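Local coordinates for glycoside hydrolase family 15, cellulose signaling associated protein envoy (Hypocrea jecorina, PDB 4WUJ), which binds FMN in a LOV (PAS-fold) domain and probably serves as a fungal blue-light photoreceptor that links light to the oxidative stress response, at residues Phe59-Tyr65 with Arg76-Asn80; Gln105-Ile111 with Asn123-Pro129. All blocks are in the same frame, centred on the assembly; numbering follows the deposited sequence.

Interaction 1 of 2, residues Phe59-Tyr65 with Arg76-Asn80. With FMN (flavin mononucleotide), chain I.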
loop_
_atom_site.group_PDB
_atom_site.type_symbol
_atom_site.label_atom_id
_atom_site.label_comp_id
_atom_site.label_asym_id
_atom_site.label_seq_id
_atom_site.Cartn_x
_atom_site.Cartn_y
_atom_site.Cartn_z
ATOM N N PHE C 59 -7.361 4.158 3.846
ATOM C CA PHE C 59 -8.273 5.311 3.790
ATOM C C PHE C 59 -9.585 4.960 4.466
ATOM O O PHE C 59 -10.132 5.760 5.219
ATOM C CB PHE C 59 -8.540 5.761 2.357
ATOM C CG PHE C 59 -9.577 6.888 2.225
ATOM C CD1 PHE C 59 -9.171 8.250 2.267
ATOM C CD2 PHE C 59 -10.934 6.585 2.041
ATOM C CE1 PHE C 59 -10.112 9.293 2.115
ATOM C CE2 PHE C 59 -11.887 7.603 1.891
ATOM C CZ PHE C 59 -11.478 8.974 1.910
ATOM N N TYR C 60 -10.103 3.771 4.197
ATOM C CA TYR C 60 -11.334 3.375 4.859
ATOM C C TYR C 60 -11.127 3.213 6.390
ATOM O O TYR C 60 -12.026 3.482 7.191
ATOM C CB TYR C 60 -11.881 2.121 4.222
ATOM C CG TYR C 60 -12.129 2.259 2.731
ATOM C CD1 TYR C 60 -13.018 3.219 2.240
ATOM C CD2 TYR C 60 -11.502 1.425 1.808
ATOM C CE1 TYR C 60 -13.271 3.352 0.878
ATOM C CE2 TYR C 60 -11.750 1.562 0.410
ATOM C CZ TYR C 60 -12.647 2.522 -0.029
ATOM O OH TYR C 60 -12.909 2.696 -1.365
ATOM N N GLN C 61 -9.920 2.834 6.794
ATOM C CA GLN C 61 -9.631 2.661 8.212
ATOM C C GLN C 61 -9.457 4.038 8.876
ATOM O O GLN C 61 -9.890 4.266 10.009
ATOM C CB GLN C 61 -8.361 1.802 8.415
ATOM C CG GLN C 61 -8.059 1.447 9.856
ATOM C CD GLN C 61 -8.869 0.263 10.311
ATOM O OE1 GLN C 61 -10.095 0.314 10.325
ATOM N NE2 GLN C 61 -8.189 -0.832 10.648
ATOM N N LEU C 62 -8.789 4.949 8.187
ATOM C CA LEU C 62 -8.618 6.279 8.754
ATOM C C LEU C 62 -9.954 7.000 8.839
ATOM O O LEU C 62 -10.268 7.567 9.865
ATOM C CB LEU C 62 -7.615 7.112 7.972
ATOM C CG LEU C 62 -7.671 8.604 8.306
ATOM C CD1 LEU C 62 -7.153 8.872 9.730
ATOM C CD2 LEU C 62 -6.896 9.387 7.315
ATOM N N THR C 63 -10.761 6.958 7.783
ATOM C CA THR C 63 -11.936 7.847 7.704
ATOM C C THR C 63 -13.217 7.205 8.216
ATOM O O THR C 63 -14.177 7.901 8.517
ATOM C CB THR C 63 -12.201 8.340 6.271
ATOM O OG1 THR C 63 -12.603 7.245 5.433
ATOM C CG2 THR C 63 -10.977 9.025 5.719
ATOM N N GLY C 64 -13.245 5.881 8.295
ATOM C CA GLY C 64 -14.459 5.173 8.675
ATOM C C GLY C 64 -15.493 4.956 7.578
ATOM O O GLY C 64 -16.497 4.268 7.808
ATOM N N TYR C 65 -15.296 5.526 6.385
ATOM C CA TYR C 65 -16.228 5.220 5.287
ATOM C C TYR C 65 -15.939 3.868 4.632
ATOM O O TYR C 65 -14.914 3.209 4.911
ATOM C CB TYR C 65 -16.223 6.313 4.216
ATOM C CG TYR C 65 -16.644 7.669 4.717
ATOM C CD1 TYR C 65 -15.700 8.550 5.231
ATOM C CD2 TYR C 65 -17.974 8.072 4.677
ATOM C CE1 TYR C 65 -16.061 9.790 5.700
ATOM C CE2 TYR C 65 -18.348 9.319 5.127
ATOM C CZ TYR C 65 -17.377 10.170 5.653
ATOM O OH TYR C 65 -17.687 11.418 6.131
ATOM N N ARG C 76 -13.597 16.433 -1.098
ATOM C CA ARG C 76 -13.879 17.550 -0.177
ATOM C C ARG C 76 -14.926 17.143 0.883
ATOM O O ARG C 76 -15.071 17.808 1.901
ATOM C CB ARG C 76 -14.350 18.827 -0.931
ATOM C CG ARG C 76 -15.759 18.635 -1.483
ATOM C CD ARG C 76 -16.345 19.919 -2.122
ATOM N NE ARG C 76 -15.528 20.340 -3.252
ATOM C CZ ARG C 76 -15.698 19.918 -4.494
ATOM N NH1 ARG C 76 -16.629 19.020 -4.774
ATOM N NH2 ARG C 76 -14.899 20.361 -5.442
ATOM N N PHE C 77 -15.667 16.063 0.654
ATOM C CA PHE C 77 -16.629 15.656 1.654
ATOM C C PHE C 77 -15.933 15.426 3.001
ATOM O O PHE C 77 -16.585 15.422 4.030
ATOM C CB PHE C 77 -17.407 14.410 1.214
ATOM C CG PHE C 77 -16.561 13.166 1.128
ATOM C CD1 PHE C 77 -16.201 12.474 2.280
ATOM C CD2 PHE C 77 -16.139 12.688 -0.095
ATOM C CE1 PHE C 77 -15.437 11.343 2.208
ATOM C CE2 PHE C 77 -15.365 11.540 -0.177
ATOM C CZ PHE C 77 -15.016 10.867 0.978
ATOM N N LEU C 78 -14.606 15.286 2.992
ATOM C CA LEU C 78 -13.844 15.053 4.210
ATOM C C LEU C 78 -13.753 16.304 5.065
ATOM O O LEU C 78 -13.417 16.259 6.253
ATOM C CB LEU C 78 -12.431 14.568 3.861
ATOM C CG LEU C 78 -12.295 13.147 3.279
ATOM C CD1 LEU C 78 -10.877 12.935 2.805
ATOM C CD2 LEU C 78 -12.663 12.120 4.323
ATOM N N GLN C 79 -14.031 17.444 4.459
ATOM C CA GLN C 79 -14.017 18.696 5.206
ATOM C C GLN C 79 -15.346 18.914 5.924
ATOM O O GLN C 79 -15.491 19.872 6.667
ATOM C CB GLN C 79 -13.720 19.865 4.275
ATOM C CG GLN C 79 -12.316 19.914 3.777
ATOM C CD GLN C 79 -12.230 20.532 2.378
ATOM O OE1 GLN C 79 -13.035 21.393 2.021
ATOM N NE2 GLN C 79 -11.243 20.097 1.586
ATOM N N ASN C 80 -16.301 18.014 5.709
ATOM C CA ASN C 80 -17.661 18.193 6.212
ATOM C C ASN C 80 -18.101 17.197 7.276
ATOM O O ASN C 80 -18.085 15.981 7.064
ATOM C CB ASN C 80 -18.670 18.100 5.064
ATOM C CG ASN C 80 -18.538 19.229 4.085
ATOM O OD1 ASN C 80 -18.114 20.334 4.444
ATOM N ND2 ASN C 80 -18.890 18.966 2.834
HETATM N N1 FMN I . -9.219 17.472 0.899
HETATM C C2 FMN I . -9.300 17.171 2.242
HETATM O O2 FMN I . -9.829 17.957 3.025
HETATM N N3 FMN I . -8.796 15.961 2.716
HETATM C C4 FMN I . -8.197 15.055 1.875
HETATM O O4 FMN I . -7.783 13.995 2.335
HETATM C C4A FMN I . -8.108 15.349 0.507
HETATM N N5 FMN I . -7.527 14.447 -0.375
HETATM C C5A FMN I . -7.430 14.749 -1.703
HETATM C C6 FMN I . -6.826 13.828 -2.539
HETATM C C7 FMN I . -6.734 14.079 -3.898
HETATM C C7M FMN I . -6.060 13.056 -4.759
HETATM C C8 FMN I . -7.250 15.287 -4.420
HETATM C C8M FMN I . -7.151 15.570 -5.898
HETATM C C9 FMN I . -7.844 16.221 -3.559
HETATM C C9A FMN I . -7.941 15.956 -2.198
HETATM N N10 FMN I . -8.542 16.862 -1.316
HETATM C C10 FMN I . -8.624 16.560 0.029
HETATM C "C1'" FMN I . -9.072 18.220 -1.725
HETATM C "C2'" FMN I . -10.466 18.323 -2.299
HETATM O "O2'" FMN I . -10.753 17.143 -3.013
HETATM C "C3'" FMN I . -10.541 19.621 -3.154
HETATM O "O3'" FMN I . -9.549 19.611 -4.175
HETATM C "C4'" FMN I . -10.340 20.872 -2.267
HETATM O "O4'" FMN I . -11.427 20.957 -1.370
HETATM C "C5'" FMN I . -10.174 22.176 -3.068
HETATM O "O5'" FMN I . -11.201 22.291 -4.037
HETATM P P FMN I . -12.598 22.972 -3.679
HETATM O O1P FMN I . -13.455 22.801 -4.923
HETATM O O2P FMN I . -13.326 22.376 -2.523
HETATM O O3P FMN I . -12.374 24.423 -3.405
#
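In this LOV domain, a PAS fold, helix 57-63, through Phe59 and Thr63, and Tyr65 just after it pack against the 3-10 turn that carries FMN-binding residues. Three aromatic rings, Leu78 and the methyl of Thr63 fill this largely buried seam, which has no hydrogen bond across it. Phe59, with chi1 t, presents its ring edge to Leu78 (CE1 to CD1, 3.8 Å) and to Phe77 (CZ to CZ, 4.1 Å). Phe77 takes the p rotamer and drives its own edge at the face of Tyr65, a T-shaped pair with centroids 5.3 Å apart and planes at 74°. Leu78, m,t, puts CD2 3.8 Å from Thr63 CG2. Thr63 can sit there because its p rotamer turns OG1 back to Phe59 O (2.9 Å), burying the hydroxyl satisfied. Gly64, at positive phi, ends the helix where a CB would strike the preceding carbonyl. Arg76 and Gln79 turn to FMN: Arg76 NE and NH2 hydrogen-bond phosphate O2P (3.1 Å) and O1P (2.9 Å), whereas Gln79 NE2 donates to FMN O2 at 2.9 Å and O4' at 3.1 Å.

Interaction 2 of 2, residues Gln105-Ile111 with Asn123-Pro129; sequences QEVQVRI and NVVTILP. With FMN (flavin mononucleotide), chain I.
Two neighbouring strands of the antiparallel PAS sheet, 107-111 and 123-129, form a beta hairpin, their axes 4.8 Å apart and their directions at 164°. Extended backbones pair Ile111 with Asn123, Val109 with Val125 and Val107 with Ile127 as hydrogen-bonded pairs; Arg110-Val124 and Gln108-Thr126 are the non-hydrogen-bonded pairs between them. Asn123 N donates to Ile111 O (3.0 Å) and Ile111 N to Asn123 O (3.2 Å). The Asn123 side chain, chi1 t, points to the flavin face, its ND2 3.3 Å from FMN O4 and hydrogen-bonded to Asn113 OD1. Val124 lies on the other face, packing on Ile6 of the second subunit. Val125, also t, donates N to Val109 O and accepts Val109 N at Val125 O, both at 3.1 Å; its CG2 is 4.0 Å from Ile111 CG2. At Thr126, chi1 m, OG1 accepts a weak bond from Gln108 NE2 (3.0 Å) and also bonds Tyr7 OH of the second subunit. Ile127 (m,t) receives Val107 N at O (3.1 Å) and gives N to Val107 O (2.9 Å); its CB meets Val107 CG1 at 3.7 Å and its CD1 lies 3.7 Å from FMN C9A. Past Leu128, Pro129 CD closes on Glu106 CG at 4.0 Å, where pairing has ended and no amide proton is needed. Alternation thus separates two chemistries: Ile111, Val125, Ile127 and the Asn123 amide line the flavin pocket, while Val107 and Val109 pack on helix 92-103; opposite, Gln108, Val124 and Thr126 meet the second subunit.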
loop_
_atom_site.group_PDB
_atom_site.type_symbol
_atom_site.label_atom_id
_atom_site.label_comp_id
_atom_site.label_asym_id
_atom_site.label_seq_id
_atom_site.Cartn_x
_atom_site.Cartn_y
_atom_site.Cartn_z
ATOM N N GLN C 105 0.751 20.864 -9.354
ATOM C CA GLN C 105 1.862 21.018 -8.437
ATOM C C GLN C 105 1.659 20.149 -7.218
ATOM O O GLN C 105 0.557 20.087 -6.661
ATOM C CB GLN C 105 1.977 22.467 -7.939
ATOM C CG GLN C 105 2.577 23.471 -8.904
ATOM C CD GLN C 105 2.291 24.892 -8.469
ATOM O OE1 GLN C 105 1.722 25.119 -7.390
ATOM N NE2 GLN C 105 2.671 25.859 -9.300
ATOM N N GLU C 106 2.754 19.538 -6.781
ATOM C CA GLU C 106 2.822 18.878 -5.488
ATOM C C GLU C 106 2.388 19.874 -4.466
ATOM O O GLU C 106 2.681 21.057 -4.610
ATOM C CB GLU C 106 4.265 18.490 -5.155
ATOM C CG GLU C 106 4.769 17.318 -5.935
ATOM C CD GLU C 106 6.273 17.140 -5.816
ATOM O OE1 GLU C 106 6.819 17.237 -4.678
ATOM O OE2 GLU C 106 6.888 16.884 -6.880
ATOM N N VAL C 107 1.755 19.399 -3.403
ATOM C CA VAL C 107 1.378 20.264 -2.330
ATOM C C VAL C 107 1.189 19.469 -1.088
ATOM O O VAL C 107 0.741 18.318 -1.111
ATOM C CB VAL C 107 0.056 20.998 -2.644
ATOM C CG1 VAL C 107 -1.049 19.991 -2.985
ATOM C CG2 VAL C 107 -0.366 21.876 -1.490
ATOM N N GLN C 108 1.524 20.079 0.026
ATOM C CA GLN C 108 1.307 19.418 1.288
ATOM C C GLN C 108 0.831 20.444 2.270
ATOM O O GLN C 108 1.499 21.468 2.497
ATOM C CB GLN C 108 2.580 18.705 1.768
ATOM C CG GLN C 108 2.456 18.086 3.134
ATOM C CD GLN C 108 3.734 17.355 3.557
ATOM O OE1 GLN C 108 4.797 17.962 3.713
ATOM N NE2 GLN C 108 3.639 16.044 3.704
ATOM N N VAL C 109 -0.330 20.164 2.840
ATOM C CA VAL C 109 -0.937 21.025 3.815
ATOM C C VAL C 109 -1.480 20.184 4.937
ATOM O O VAL C 109 -1.544 18.966 4.869
ATOM C CB VAL C 109 -2.150 21.822 3.218
ATOM C CG1 VAL C 109 -1.812 22.371 1.842
ATOM C CG2 VAL C 109 -3.395 20.944 3.165
ATOM N N ARG C 110 -1.903 20.862 5.983
ATOM C CA ARG C 110 -2.562 20.213 7.082
ATOM C C ARG C 110 -3.880 20.912 7.162
ATOM O O ARG C 110 -3.978 22.111 6.862
ATOM C CB ARG C 110 -1.719 20.355 8.377
ATOM C CG ARG C 110 -2.114 21.482 9.336
ATOM C CD ARG C 110 -1.060 21.745 10.496
ATOM N NE ARG C 110 -1.498 22.923 11.244
ATOM C CZ ARG C 110 -1.164 24.184 10.937
ATOM N NH1 ARG C 110 -0.299 24.442 9.967
ATOM N NH2 ARG C 110 -1.647 25.199 11.638
ATOM N N ILE C 111 -4.907 20.180 7.547
ATOM C CA ILE C 111 -6.233 20.705 7.440
ATOM C C ILE C 111 -7.110 19.862 8.290
ATOM O O ILE C 111 -6.802 18.687 8.502
ATOM C CB ILE C 111 -6.740 20.613 5.921
ATOM C CG1 ILE C 111 -8.199 21.017 5.791
ATOM C CG2 ILE C 111 -6.547 19.192 5.333
ATOM C CD1 ILE C 111 -8.675 21.046 4.332
ATOM N N ASN C 123 -5.524 16.182 9.476
ATOM C CA ASN C 123 -5.089 15.314 8.412
ATOM C C ASN C 123 -3.887 15.935 7.732
ATOM O O ASN C 123 -3.960 17.095 7.282
ATOM C CB ASN C 123 -6.265 15.139 7.434
ATOM C CG ASN C 123 -5.968 14.154 6.328
ATOM O OD1 ASN C 123 -4.838 13.676 6.203
ATOM N ND2 ASN C 123 -6.985 13.857 5.503
ATOM N N VAL C 124 -2.764 15.223 7.662
ATOM C CA VAL C 124 -1.662 15.740 6.839
ATOM C C VAL C 124 -1.755 15.157 5.414
ATOM O O VAL C 124 -1.336 14.005 5.119
ATOM C CB VAL C 124 -0.280 15.531 7.456
ATOM C CG1 VAL C 124 0.796 16.185 6.612
ATOM C CG2 VAL C 124 -0.246 16.058 8.903
ATOM N N VAL C 125 -2.309 15.994 4.538
ATOM C CA VAL C 125 -2.637 15.612 3.174
ATOM C C VAL C 125 -1.566 16.069 2.255
ATOM O O VAL C 125 -1.160 17.239 2.269
ATOM C CB VAL C 125 -3.953 16.269 2.709
ATOM C CG1 VAL C 125 -4.263 15.858 1.306
ATOM C CG2 VAL C 125 -5.120 15.898 3.641
ATOM N N THR C 126 -1.111 15.161 1.427
ATOM C CA THR C 126 -0.163 15.488 0.360
ATOM C C THR C 126 -0.780 15.086 -0.966
ATOM O O THR C 126 -1.241 13.957 -1.105
ATOM C CB THR C 126 1.130 14.648 0.460
ATOM O OG1 THR C 126 1.725 14.830 1.736
ATOM C CG2 THR C 126 2.112 15.033 -0.637
ATOM N N ILE C 127 -0.720 15.962 -1.960
ATOM C CA ILE C 127 -1.280 15.662 -3.248
ATOM C C ILE C 127 -0.202 15.754 -4.280
ATOM O O ILE C 127 0.507 16.757 -4.378
ATOM C CB ILE C 127 -2.475 16.615 -3.546
ATOM C CG1 ILE C 127 -3.471 16.501 -2.395
ATOM C CG2 ILE C 127 -3.112 16.266 -4.886
ATOM C CD1 ILE C 127 -4.588 17.473 -2.363
ATOM N N LEU C 128 -0.053 14.690 -5.043
ATOM C CA LEU C 128 0.931 14.642 -6.100
ATOM C C LEU C 128 0.281 14.415 -7.470
ATOM O O LEU C 128 -0.689 13.685 -7.589
ATOM C CB LEU C 128 1.944 13.532 -5.789
ATOM C CG LEU C 128 2.588 13.693 -4.402
ATOM C CD1 LEU C 128 1.900 12.878 -3.319
ATOM C CD2 LEU C 128 4.025 13.317 -4.480
ATOM N N PRO C 129 0.829 15.045 -8.513
ATOM C CA PRO C 129 0.420 14.861 -9.905
ATOM C C PRO C 129 1.010 13.617 -10.555
ATOM O O PRO C 129 2.153 13.267 -10.273
ATOM C CB PRO C 129 1.030 16.080 -10.592
ATOM C CG PRO C 129 2.330 16.304 -9.804
ATOM C CD PRO C 129 1.869 16.081 -8.379
HETATM N N1 FMN I . -9.219 17.472 0.899
HETATM C C2 FMN I . -9.300 17.171 2.242
HETATM O O2 FMN I . -9.829 17.957 3.025
HETATM N N3 FMN I . -8.796 15.961 2.716
HETATM C C4 FMN I . -8.197 15.055 1.875
HETATM O O4 FMN I . -7.783 13.995 2.335
HETATM C C4A FMN I . -8.108 15.349 0.507
HETATM N N5 FMN I . -7.527 14.447 -0.375
HETATM C C5A FMN I . -7.430 14.749 -1.703
HETATM C C6 FMN I . -6.826 13.828 -2.539
HETATM C C7 FMN I . -6.734 14.079 -3.898
HETATM C C7M FMN I . -6.060 13.056 -4.759
HETATM C C8 FMN I . -7.250 15.287 -4.420
HETATM C C8M FMN I . -7.151 15.570 -5.898
HETATM C C9 FMN I . -7.844 16.221 -3.559
HETATM C C9A FMN I . -7.941 15.956 -2.198
HETATM N N10 FMN I . -8.542 16.862 -1.316
HETATM C C10 FMN I . -8.624 16.560 0.029
HETATM C "C1'" FMN I . -9.072 18.220 -1.725
HETATM C "C2'" FMN I . -10.466 18.323 -2.299
HETATM O "O2'" FMN I . -10.753 17.143 -3.013
HETATM C "C3'" FMN I . -10.541 19.621 -3.154
HETATM O "O3'" FMN I . -9.549 19.611 -4.175
HETATM C "C4'" FMN I . -10.340 20.872 -2.267
HETATM O "O4'" FMN I . -11.427 20.957 -1.370
HETATM C "C5'" FMN I . -10.174 22.176 -3.068
HETATM O "O5'" FMN I . -11.201 22.291 -4.037
HETATM P P FMN I . -12.598 22.972 -3.679
HETATM O O1P FMN I . -13.455 22.801 -4.923
HETATM O O2P FMN I . -13.326 22.376 -2.523
HETATM O O3P FMN I . -12.374 24.423 -3.405
#

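How the interactions relate
Interactions 1 and 2 follow one another along the chain, their centres about 15 Å apart, and both contribute to the FMN pocket of a single PAS domain. The 59-65/76-80 contact is buried and joins helix 57-63 and the residues just after it to a 3-10 turn by side chains alone; the 105-111/123-129 contact is partly buried and holds two strands by backbone hydrogen bonds. Their ligand chemistry differs accordingly: charged and amide groups of the turn bind phosphate, ribityl and pyrimidine atoms, whereas the paired residues of 105-111 and 123-129 offer a largely apolar wall. The contacts meet where Gln79 CG packs on Ile111 CD1 at 3.9 Å. Of the two, interaction 2 reaches the second subunit.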